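Long-range contact in fumarate lyase (Mesorhizobium sp., PDB 3C8T), which belongs to the fumarate lyase superfamily of largely helical enzymes, whose subunits assemble as tetramers: residues G77-E85 and L98-M108. Sequence-based numbering, arbitrary orientation.
Sequences GYPILPLVE and LHWGATTQDIM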
# COMPACT_ATOMS: atom_id res chain seq x y z
N GLY A 77 16.91 7.66 24.04
CA GLY A 77 16.02 7.73 22.88
C GLY A 77 16.75 8.01 21.58
O GLY A 77 16.30 7.57 20.52
N TYR A 78 17.87 8.76 21.65
CA TYR A 78 18.62 9.19 20.45
C TYR A 78 20.14 9.14 20.64
O TYR A 78 20.60 9.27 21.76
CB TYR A 78 18.20 10.61 20.06
CG TYR A 78 16.71 10.75 19.85
CD1 TYR A 78 16.12 10.30 18.69
CD2 TYR A 78 15.90 11.32 20.83
CE1 TYR A 78 14.77 10.41 18.48
CE2 TYR A 78 14.51 11.43 20.64
CZ TYR A 78 13.96 10.98 19.45
OH TYR A 78 12.61 11.09 19.21
N PRO A 79 20.93 8.90 19.56
CA PRO A 79 22.37 8.86 19.79
C PRO A 79 23.05 10.22 19.90
O PRO A 79 24.21 10.25 20.29
CB PRO A 79 22.90 8.13 18.54
CG PRO A 79 21.94 8.55 17.44
CD PRO A 79 20.59 8.58 18.16
N ILE A 80 22.35 11.31 19.57
CA ILE A 80 23.04 12.59 19.44
C ILE A 80 23.67 13.13 20.73
O ILE A 80 24.82 13.53 20.74
CB ILE A 80 22.19 13.68 18.76
CG1 ILE A 80 21.78 13.27 17.34
CG2 ILE A 80 22.92 15.00 18.76
CD1 ILE A 80 22.86 12.50 16.52
N LEU A 81 22.90 13.20 21.81
CA LEU A 81 23.45 13.78 23.03
C LEU A 81 24.52 12.90 23.67
O LEU A 81 25.50 13.44 24.13
CB LEU A 81 22.35 14.25 24.01
CG LEU A 81 21.51 15.43 23.46
CD1 LEU A 81 20.33 15.79 24.37
CD2 LEU A 81 22.33 16.69 23.21
N PRO A 82 24.36 11.55 23.67
CA PRO A 82 25.47 10.69 24.05
C PRO A 82 26.70 10.87 23.16
O PRO A 82 27.83 10.97 23.66
CB PRO A 82 24.89 9.28 23.89
CG PRO A 82 23.46 9.43 23.99
CD PRO A 82 23.15 10.75 23.38
N LEU A 83 26.50 10.95 21.84
CA LEU A 83 27.65 11.23 20.98
C LEU A 83 28.33 12.58 21.33
O LEU A 83 29.58 12.68 21.34
CB LEU A 83 27.29 11.14 19.49
CG LEU A 83 28.33 11.81 18.58
CD1 LEU A 83 29.62 10.99 18.51
CD2 LEU A 83 27.74 12.07 17.19
N VAL A 84 27.53 13.61 21.63
CA VAL A 84 28.10 14.93 22.01
C VAL A 84 28.90 14.81 23.33
O VAL A 84 29.95 15.42 23.48
CB VAL A 84 27.00 16.06 22.07
CG1 VAL A 84 27.52 17.33 22.73
CG2 VAL A 84 26.52 16.37 20.67
N GLU A 85 28.39 14.00 24.27
CA GLU A 85 29.07 13.76 25.53
C GLU A 85 30.44 13.10 25.27
O GLU A 85 31.45 13.55 25.81
CB GLU A 85 28.21 12.90 26.46
CG GLU A 85 26.94 13.62 27.03
CD GLU A 85 25.87 12.62 27.56
OE1 GLU A 85 24.63 12.94 27.50
OE2 GLU A 85 26.27 11.51 28.03
N LEU A 98 30.15 22.70 21.97
CA LEU A 98 29.58 21.76 21.02
C LEU A 98 28.06 21.88 21.04
O LEU A 98 27.48 22.29 22.06
CB LEU A 98 29.99 20.35 21.42
CG LEU A 98 30.90 19.35 20.68
CD1 LEU A 98 31.52 19.81 19.39
CD2 LEU A 98 31.95 18.79 21.63
N HIS A 99 27.42 21.55 19.91
CA HIS A 99 25.97 21.46 19.84
C HIS A 99 25.40 22.73 20.44
O HIS A 99 24.60 22.68 21.37
CB HIS A 99 25.52 20.23 20.65
CG HIS A 99 24.11 19.79 20.38
ND1 HIS A 99 23.79 18.91 19.37
CD2 HIS A 99 22.96 20.04 21.04
CE1 HIS A 99 22.50 18.66 19.39
NE2 HIS A 99 21.97 19.33 20.41
N TRP A 100 25.83 23.88 19.93
CA TRP A 100 25.42 25.15 20.54
C TRP A 100 24.24 25.66 19.75
O TRP A 100 24.39 26.03 18.59
CB TRP A 100 26.59 26.13 20.44
CG TRP A 100 26.43 27.47 21.11
CD1 TRP A 100 25.90 28.62 20.56
CD2 TRP A 100 26.86 27.81 22.42
NE1 TRP A 100 25.95 29.65 21.47
CE2 TRP A 100 26.55 29.19 22.62
CE3 TRP A 100 27.48 27.10 23.45
CZ2 TRP A 100 26.84 29.86 23.82
CZ3 TRP A 100 27.77 27.76 24.64
CH2 TRP A 100 27.45 29.14 24.81
N GLY A 101 23.06 25.63 20.37
CA GLY A 101 21.84 26.08 19.72
C GLY A 101 21.17 25.02 18.85
O GLY A 101 20.08 25.26 18.35
N ALA A 102 21.82 23.86 18.69
CA ALA A 102 21.31 22.69 17.97
C ALA A 102 20.26 21.88 18.74
O ALA A 102 20.32 21.81 19.96
CB ALA A 102 22.48 21.77 17.57
N THR A 103 19.33 21.25 18.02
CA THR A 103 18.53 20.17 18.54
C THR A 103 18.96 18.84 17.86
O THR A 103 19.64 18.82 16.81
CB THR A 103 16.99 20.43 18.41
OG1 THR A 103 16.26 19.45 19.18
CG2 THR A 103 16.51 20.32 16.94
N THR A 104 18.56 17.73 18.47
CA THR A 104 18.82 16.38 17.96
C THR A 104 18.40 16.16 16.48
O THR A 104 19.22 15.70 15.67
CB THR A 104 18.19 15.34 18.91
OG1 THR A 104 18.91 15.40 20.13
CG2 THR A 104 18.27 13.92 18.34
N GLN A 105 17.15 16.50 16.13
CA GLN A 105 16.72 16.35 14.72
C GLN A 105 17.51 17.18 13.69
O GLN A 105 17.59 16.82 12.48
CB GLN A 105 15.22 16.63 14.56
CG GLN A 105 14.63 15.97 13.33
CD GLN A 105 13.18 16.36 13.07
OE1 GLN A 105 12.57 17.09 13.86
NE2 GLN A 105 12.63 15.89 11.95
N ASP A 106 18.11 18.28 14.14
CA ASP A 106 19.00 19.03 13.25
C ASP A 106 20.18 18.16 12.82
O ASP A 106 20.49 18.06 11.65
CB ASP A 106 19.55 20.27 13.93
CG ASP A 106 18.50 21.31 14.17
OD1 ASP A 106 17.44 21.29 13.50
OD2 ASP A 106 18.75 22.17 15.03
N ILE A 107 20.82 17.53 13.80
CA ILE A 107 22.02 16.75 13.54
C ILE A 107 21.68 15.48 12.77
O ILE A 107 22.41 15.12 11.81
CB ILE A 107 22.81 16.38 14.83
CG1 ILE A 107 23.07 17.61 15.71
CG2 ILE A 107 24.14 15.70 14.47
CD1 ILE A 107 23.80 18.80 15.04
N MET A 108 20.57 14.83 13.17
CA MET A 108 20.09 13.59 12.52
C MET A 108 19.56 13.80 11.09
O MET A 108 19.86 12.99 10.21
CB MET A 108 19.05 12.89 13.39
CG MET A 108 19.61 12.37 14.72
SD MET A 108 18.43 11.45 15.79
CE MET A 108 18.39 9.92 14.83
O HOH W 1 20.11 12.58 21.69
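Ile80 is the bump of this contact, and the hollow that takes it is lined by His99, Thr104, Ile107 and Met108. Its two branches part: with CG2 anti to the backbone N, that methyl reaches the imidazole (CG2 to His99 CE1, 3.7 Å), while CG1 lies 3.5 Å from Met108 CG and CD1 lies between Met108 CG and Ile107 CG2. The imidazole is itself sandwiched, Ala102 CB over the centre of one face and Leu81 CD2 over the opposite face, displaced toward the rim, in a CH-pi contact, as Val84 closes in with CG2 3.9 Å from His99 ND1. Beside the hollow, Thr104 CG2 nestles against Tyr78 CB (3.7 Å), and Met108 SD meets Tyr78 obliquely, a Met-aromatic contact 5.0 Å from the ring centroid. Tyr8 of a second subunit also packs on Tyr78 and Met108. Segments 80-85 and 104-108 run at 83°. A water accepts from Leu81 N, donates weakly to Tyr78 O and weakly reaches Thr104 OG1. His99 ND1 is hydrogen-bonded to Glu34 OE2 of helix 23-43, outside both segments. With no direct hydrogen bond between them, cohesion probably rests chiefly on shape and apolar burial.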